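Local coordinates for sortase B (Listeria monocytogenes serovar 1/2a, PDB 5JCV), which joins surface proteins covalently to the bacterial cell wall, cleaving their C-terminal sorting signal and passing through a thioester-linked enzyme-substrate intermediate, at residues Ile21-Asp26 and Lys90-Ala95; Lys86-Asp91 and Val115-Thr120. One frame throughout, in Å; residues are numbered along the deposited sequence.

Both contacts lie within the sortase domain, on the beta-barrel fold of the family, and their centres are about 12 Å apart. Along the chain the order is 21-26, then 86-91 running straight into 90-95, then 115-120, so the middle region serves both contacts and Lys90 and Asp91 belong to each. Contact 1 sets helix 90-95 against the loop between strands 14-19 and 26-30; contact 2 sets the turn leading into that helix against strand 107-118. The two meet where the Phe92 and Tyr87 rings pack edge-to-face. The short helix and its lead-in thus span from an early loop of the domain to strand 107-118, beside strand 176-182.

Contact 1 of 2, residues Ile21-Asp26 and Lys90-Ala95; sequences IDTEID and KDFLVA
Phe92 holds CG opposite the main-chain N across the CA-CB bond (chi1 -168°), which carries the ring out from the helix to the loop, where its leading atoms, CE1 and CZ, meet Ile21, Asp22 and Thr23. On the loop side, chi1 of 77° in Thr23 places CG2 anti to the carbonyl carbon, and this methyl comes within 3.8 Å of Phe92 CZ, approaching the ring obliquely. The two side chains cross at about a right angle. Asp22 adds its CB, 4.1 Å from Phe92 CE1, and its carbonyl O lies near the ring plane at the edge, 3.9 Å from CE1. Ile21 O reaches Phe92 CZ at 3.9 Å from an oblique direction. No hydrogen bond joins the segments; phenylalanine suits the place because its side chain is long enough to cross the gap between backbones whose closest CA atoms, those of Asp22 and Phe92, are 9.3 Å apart, and ends in apolar carbon.

The loop joins strands 14-19 and 26-30 of the sortase beta-barrel, and Thr23 shapes it through an ST turn: OG1 accepts from Ile25 N at 2.8 Å, with an N-H...O angle of 153°. Ile20 O is a second partner of that hydroxyl, so threonine offers a methyl to the ring while its oxygen ties the loop together. The carboxylate of Asp22 turns to His96, whose NE2 is hydrogen-bonded to OD2. His96 also stacks on the Phe92 ring and is hydrogen-bonded through ND1 to Phe92 O, linking Asp22 to the Phe92 backbone.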
loop_
_atom_site.group_PDB
_atom_site.type_symbol
_atom_site.label_atom_id
_atom_site.label_comp_id
_atom_site.label_asym_id
_atom_site.label_seq_id
_atom_site.Cartn_x
_atom_site.Cartn_y
_atom_site.Cartn_z
ATOM N N ILE A 21 3.321 -0.935 -21.625
ATOM C CA ILE A 21 2.856 -0.111 -22.753
ATOM C C ILE A 21 2.576 -0.966 -23.991
ATOM O O ILE A 21 3.309 -1.906 -24.265
ATOM C CB ILE A 21 3.945 0.963 -23.091
ATOM C CG1 ILE A 21 4.159 1.936 -21.900
ATOM C CG2 ILE A 21 3.598 1.755 -24.336
ATOM C CD1 ILE A 21 2.924 2.683 -21.448
ATOM N N ASP A 22 1.540 -0.620 -24.750
ATOM C CA ASP A 22 1.152 -1.330 -25.997
ATOM C C ASP A 22 0.720 -2.773 -25.720
ATOM O O ASP A 22 0.924 -3.653 -26.534
ATOM C CB ASP A 22 2.271 -1.284 -27.053
ATOM C CG ASP A 22 2.693 0.167 -27.405
ATOM O OD1 ASP A 22 1.893 1.104 -27.267
ATOM O OD2 ASP A 22 3.827 0.375 -27.832
ATOM N N THR A 23 0.132 -3.018 -24.553
ATOM C CA THR A 23 -0.484 -4.326 -24.263
ATOM C C THR A 23 -1.743 -4.099 -23.495
ATOM O O THR A 23 -2.027 -2.968 -23.126
ATOM C CB THR A 23 0.422 -5.255 -23.454
ATOM O OG1 THR A 23 0.436 -4.853 -22.071
ATOM C CG2 THR A 23 1.827 -5.255 -24.019
ATOM N N GLU A 24 -2.489 -5.163 -23.226
ATOM C CA GLU A 24 -3.620 -5.061 -22.332
ATOM C C GLU A 24 -3.166 -5.038 -20.895
ATOM O O GLU A 24 -4.002 -4.885 -20.038
ATOM C CB GLU A 24 -4.593 -6.244 -22.514
ATOM C CG GLU A 24 -5.170 -6.341 -23.912
ATOM C CD GLU A 24 -6.490 -7.113 -23.982
ATOM O OE1 GLU A 24 -7.092 -7.447 -22.953
ATOM O OE2 GLU A 24 -6.909 -7.445 -25.114
ATOM N N ILE A 25 -1.871 -5.244 -20.616
ATOM C CA ILE A 25 -1.415 -5.490 -19.236
ATOM C C ILE A 25 -1.279 -4.143 -18.517
ATOM O O ILE A 25 -0.303 -3.396 -18.712
ATOM C CB ILE A 25 -0.075 -6.232 -19.169
ATOM C CG1 ILE A 25 -0.251 -7.609 -19.779
ATOM C CG2 ILE A 25 0.364 -6.369 -17.694
ATOM C CD1 ILE A 25 1.045 -8.318 -20.086
ATOM N N ASP A 26 -2.325 -3.811 -17.778
ATOM C CA ASP A 26 -2.440 -2.552 -17.061
ATOM C C ASP A 26 -3.418 -2.893 -15.957
ATOM O O ASP A 26 -4.607 -2.666 -16.091
ATOM C CB ASP A 26 -2.996 -1.470 -17.980
ATOM C CG ASP A 26 -2.981 -0.061 -17.323
ATOM O OD1 ASP A 26 -2.613 0.097 -16.119
ATOM O OD2 ASP A 26 -3.318 0.888 -18.042
ATOM N N LYS A 90 11.052 -10.114 -31.564
ATOM C CA LYS A 90 12.218 -9.298 -31.230
ATOM C C LYS A 90 11.944 -7.820 -31.375
ATOM O O LYS A 90 12.427 -7.032 -30.568
ATOM C CB LYS A 90 13.438 -9.660 -32.065
ATOM C CG LYS A 90 14.689 -8.958 -31.537
ATOM C CD LYS A 90 15.993 -9.627 -31.968
ATOM C CE LYS A 90 17.076 -9.511 -30.888
ATOM N NZ LYS A 90 18.181 -10.497 -31.112
ATOM N N ASP A 91 11.151 -7.452 -32.384
ATOM C CA ASP A 91 10.818 -6.051 -32.629
ATOM C C ASP A 91 10.143 -5.451 -31.408
ATOM O O ASP A 91 10.496 -4.356 -30.969
ATOM C CB ASP A 91 9.877 -5.904 -33.828
ATOM C CG ASP A 91 10.555 -6.223 -35.170
ATOM O OD1 ASP A 91 11.808 -6.368 -35.221
ATOM O OD2 ASP A 91 9.803 -6.326 -36.172
ATOM N N PHE A 92 9.168 -6.171 -30.848
ATOM C CA PHE A 92 8.494 -5.689 -29.649
ATOM C C PHE A 92 9.448 -5.488 -28.467
ATOM O O PHE A 92 9.330 -4.506 -27.720
ATOM C CB PHE A 92 7.358 -6.604 -29.250
ATOM C CG PHE A 92 6.467 -6.010 -28.193
ATOM C CD1 PHE A 92 5.360 -5.229 -28.551
ATOM C CD2 PHE A 92 6.765 -6.179 -26.834
ATOM C CE1 PHE A 92 4.545 -4.677 -27.566
ATOM C CE2 PHE A 92 5.962 -5.623 -25.863
ATOM C CZ PHE A 92 4.849 -4.883 -26.223
ATOM N N LEU A 93 10.370 -6.413 -28.281
ATOM C CA LEU A 93 11.267 -6.356 -27.135
ATOM C C LEU A 93 12.209 -5.163 -27.239
ATOM O O LEU A 93 12.432 -4.452 -26.255
ATOM C CB LEU A 93 12.080 -7.645 -27.020
ATOM C CG LEU A 93 13.290 -7.581 -26.080
ATOM C CD1 LEU A 93 12.872 -7.474 -24.633
ATOM C CD2 LEU A 93 14.190 -8.791 -26.273
ATOM N N VAL A 94 12.750 -4.936 -28.427
ATOM C CA VAL A 94 13.649 -3.806 -28.627
ATOM C C VAL A 94 12.911 -2.496 -28.318
ATOM O O VAL A 94 13.416 -1.624 -27.606
ATOM C CB VAL A 94 14.218 -3.773 -30.065
ATOM C CG1 VAL A 94 14.984 -2.469 -30.322
ATOM C CG2 VAL A 94 15.117 -4.978 -30.306
ATOM N N ALA A 95 11.713 -2.370 -28.857
ATOM C CA ALA A 95 10.869 -1.228 -28.560
ATOM C C ALA A 95 10.313 -1.210 -27.101
ATOM O O ALA A 95 9.749 -0.214 -26.673
ATOM C CB ALA A 95 9.732 -1.163 -29.572
#

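Contact 2 of 2, residues Lys86-Asp91 and Val115-Thr120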
loop_
_atom_site.group_PDB
_atom_site.type_symbol
_atom_site.label_atom_id
_atom_site.label_comp_id
_atom_site.label_asym_id
_atom_site.label_seq_id
_atom_site.Cartn_x
_atom_site.Cartn_y
_atom_site.Cartn_z
ATOM N N LYS A 86 4.124 -11.393 -26.615
ATOM C CA LYS A 86 4.674 -10.388 -27.554
ATOM C C LYS A 86 6.206 -10.265 -27.462
ATOM O O LYS A 86 6.894 -9.917 -28.444
ATOM C CB LYS A 86 4.053 -9.021 -27.319
ATOM C CG LYS A 86 2.555 -8.903 -27.622
ATOM C CD LYS A 86 2.071 -7.505 -27.232
ATOM C CE LYS A 86 0.637 -7.242 -27.635
ATOM N NZ LYS A 86 0.540 -6.781 -29.055
ATOM N N TYR A 87 6.746 -10.566 -26.296
ATOM C CA TYR A 87 8.170 -10.574 -26.112
ATOM C C TYR A 87 8.940 -11.653 -26.896
ATOM O O TYR A 87 10.152 -11.612 -26.882
ATOM C CB TYR A 87 8.521 -10.594 -24.588
ATOM C CG TYR A 87 8.341 -9.237 -23.955
ATOM C CD1 TYR A 87 9.264 -8.258 -24.179
ATOM C CD2 TYR A 87 7.246 -8.930 -23.158
ATOM C CE1 TYR A 87 9.128 -6.986 -23.643
ATOM C CE2 TYR A 87 7.084 -7.645 -22.619
ATOM C CZ TYR A 87 8.041 -6.668 -22.877
ATOM O OH TYR A 87 7.988 -5.358 -22.360
ATOM N N LEU A 88 8.277 -12.610 -27.560
ATOM C CA LEU A 88 8.970 -13.549 -28.460
ATOM C C LEU A 88 9.245 -12.932 -29.837
ATOM O O LEU A 88 10.014 -13.474 -30.609
ATOM C CB LEU A 88 8.120 -14.805 -28.699
ATOM C CG LEU A 88 7.810 -15.700 -27.505
ATOM C CD1 LEU A 88 6.817 -16.781 -27.906
ATOM C CD2 LEU A 88 9.109 -16.289 -26.956
ATOM N N ASP A 89 8.556 -11.831 -30.137
ATOM C CA ASP A 89 8.797 -10.964 -31.293
ATOM C C ASP A 89 9.899 -9.981 -30.915
ATOM O O ASP A 89 9.714 -9.123 -30.032
ATOM C CB ASP A 89 7.490 -10.240 -31.604
ATOM C CG ASP A 89 7.604 -9.210 -32.710
ATOM O OD1 ASP A 89 8.733 -8.968 -33.198
ATOM O OD2 ASP A 89 6.527 -8.632 -33.058
ATOM N N LYS A 90 11.052 -10.114 -31.564
ATOM C CA LYS A 90 12.218 -9.298 -31.230
ATOM C C LYS A 90 11.944 -7.820 -31.375
ATOM O O LYS A 90 12.427 -7.032 -30.568
ATOM C CB LYS A 90 13.438 -9.660 -32.065
ATOM C CG LYS A 90 14.689 -8.958 -31.537
ATOM C CD LYS A 90 15.993 -9.627 -31.968
ATOM C CE LYS A 90 17.076 -9.511 -30.888
ATOM N NZ LYS A 90 18.181 -10.497 -31.112
ATOM N N ASP A 91 11.151 -7.452 -32.384
ATOM C CA ASP A 91 10.818 -6.051 -32.629
ATOM C C ASP A 91 10.143 -5.451 -31.408
ATOM O O ASP A 91 10.496 -4.356 -30.969
ATOM C CB ASP A 91 9.877 -5.904 -33.828
ATOM C CG ASP A 91 10.555 -6.223 -35.170
ATOM O OD1 ASP A 91 11.808 -6.368 -35.221
ATOM O OD2 ASP A 91 9.803 -6.326 -36.172
ATOM N N VAL A 115 13.805 -13.722 -21.485
ATOM C CA VAL A 115 12.484 -14.016 -22.063
ATOM C C VAL A 115 12.499 -15.482 -22.539
ATOM O O VAL A 115 13.382 -15.862 -23.283
ATOM C CB VAL A 115 12.252 -13.083 -23.257
ATOM C CG1 VAL A 115 11.066 -13.509 -24.079
ATOM C CG2 VAL A 115 12.141 -11.637 -22.805
ATOM N N TYR A 116 11.546 -16.305 -22.112
ATOM C CA TYR A 116 11.462 -17.681 -22.640
ATOM C C TYR A 116 10.116 -18.293 -22.361
ATOM O O TYR A 116 9.338 -17.776 -21.541
ATOM C CB TYR A 116 12.562 -18.580 -22.044
ATOM C CG TYR A 116 12.721 -18.452 -20.553
ATOM C CD1 TYR A 116 12.008 -19.264 -19.698
ATOM C CD2 TYR A 116 13.569 -17.469 -19.991
ATOM C CE1 TYR A 116 12.145 -19.143 -18.314
ATOM C CE2 TYR A 116 13.701 -17.325 -18.623
ATOM C CZ TYR A 116 12.971 -18.165 -17.797
ATOM O OH TYR A 116 13.086 -18.063 -16.461
ATOM N N GLU A 117 9.847 -19.391 -23.051
ATOM C CA GLU A 117 8.724 -20.262 -22.740
ATOM C C GLU A 117 9.313 -21.441 -22.052
ATOM O O GLU A 117 10.449 -21.858 -22.356
ATOM C CB GLU A 117 8.061 -20.812 -23.993
ATOM C CG GLU A 117 7.291 -19.800 -24.800
ATOM C CD GLU A 117 6.816 -20.384 -26.131
ATOM O OE1 GLU A 117 7.660 -20.596 -27.068
ATOM O OE2 GLU A 117 5.593 -20.605 -26.217
ATOM N N THR A 118 8.506 -22.056 -21.212
ATOM C CA THR A 118 8.923 -23.291 -20.584
ATOM C C THR A 118 7.713 -24.140 -20.233
ATOM O O THR A 118 6.712 -23.614 -19.707
ATOM C CB THR A 118 9.668 -22.981 -19.289
ATOM O OG1 THR A 118 10.096 -24.211 -18.681
ATOM C CG2 THR A 118 8.748 -22.191 -18.340
ATOM N N THR A 119 7.842 -25.443 -20.495
ATOM C CA THR A 119 6.778 -26.454 -20.296
ATOM C C THR A 119 6.989 -27.322 -19.015
ATOM O O THR A 119 6.033 -27.600 -18.286
ATOM C CB THR A 119 6.701 -27.368 -21.550
ATOM O OG1 THR A 119 8.030 -27.593 -22.049
ATOM C CG2 THR A 119 5.928 -26.717 -22.677
ATOM N N THR A 120 8.236 -27.733 -18.746
ATOM C CA THR A 120 8.554 -28.661 -17.634
ATOM C C THR A 120 9.759 -28.255 -16.737
ATOM O O THR A 120 10.047 -28.874 -15.717
ATOM C CB THR A 120 8.854 -30.082 -18.196
ATOM O OG1 THR A 120 9.995 -30.047 -19.074
ATOM C CG2 THR A 120 7.636 -30.648 -18.923
#
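Apolar packing centres on Val115, whose CG1 methyl lies 3.9 Å from Tyr87 CB, with CG2 of the same valine slightly farther from that carbon. A compact branched residue suits this close approach, where the CA atoms of Tyr87 and Val115 are 6.8 Å apart. Leu88 adds a looser contact, CD2 to Val115 CG1 at 4.5 Å.

Mixed contacts follow. The 168° chi1 of Val115 turns CG1 to the 3-10 segment, where it also meets the polar Tyr87 O at 3.5 Å. At the exposed margin Leu88 CD1 packs 4.0 Å from Glu117 OE1, the two side chains crossing at about a right angle. Glutamate suits this margin because the carboxylate end, CD and OE1, comes against CD1 where its charge can still be met by solvent.

The polar bonds lie within the turn or lead outward. Asp89 is the N-cap of helix 90-95, its OD1 accepting from Asp91 N at 3.0 Å from above the carboxylate plane. Tyr87 O receives Tyr148 OH, and Tyr87 OH is hydrogen-bonded to His96 O.

Strand 176-182 lies beside strand 107-118 and adds Met177 and Ile179 against Val115, while Tyr87 packs on Ile179 and on Leu93 of helix 90-95.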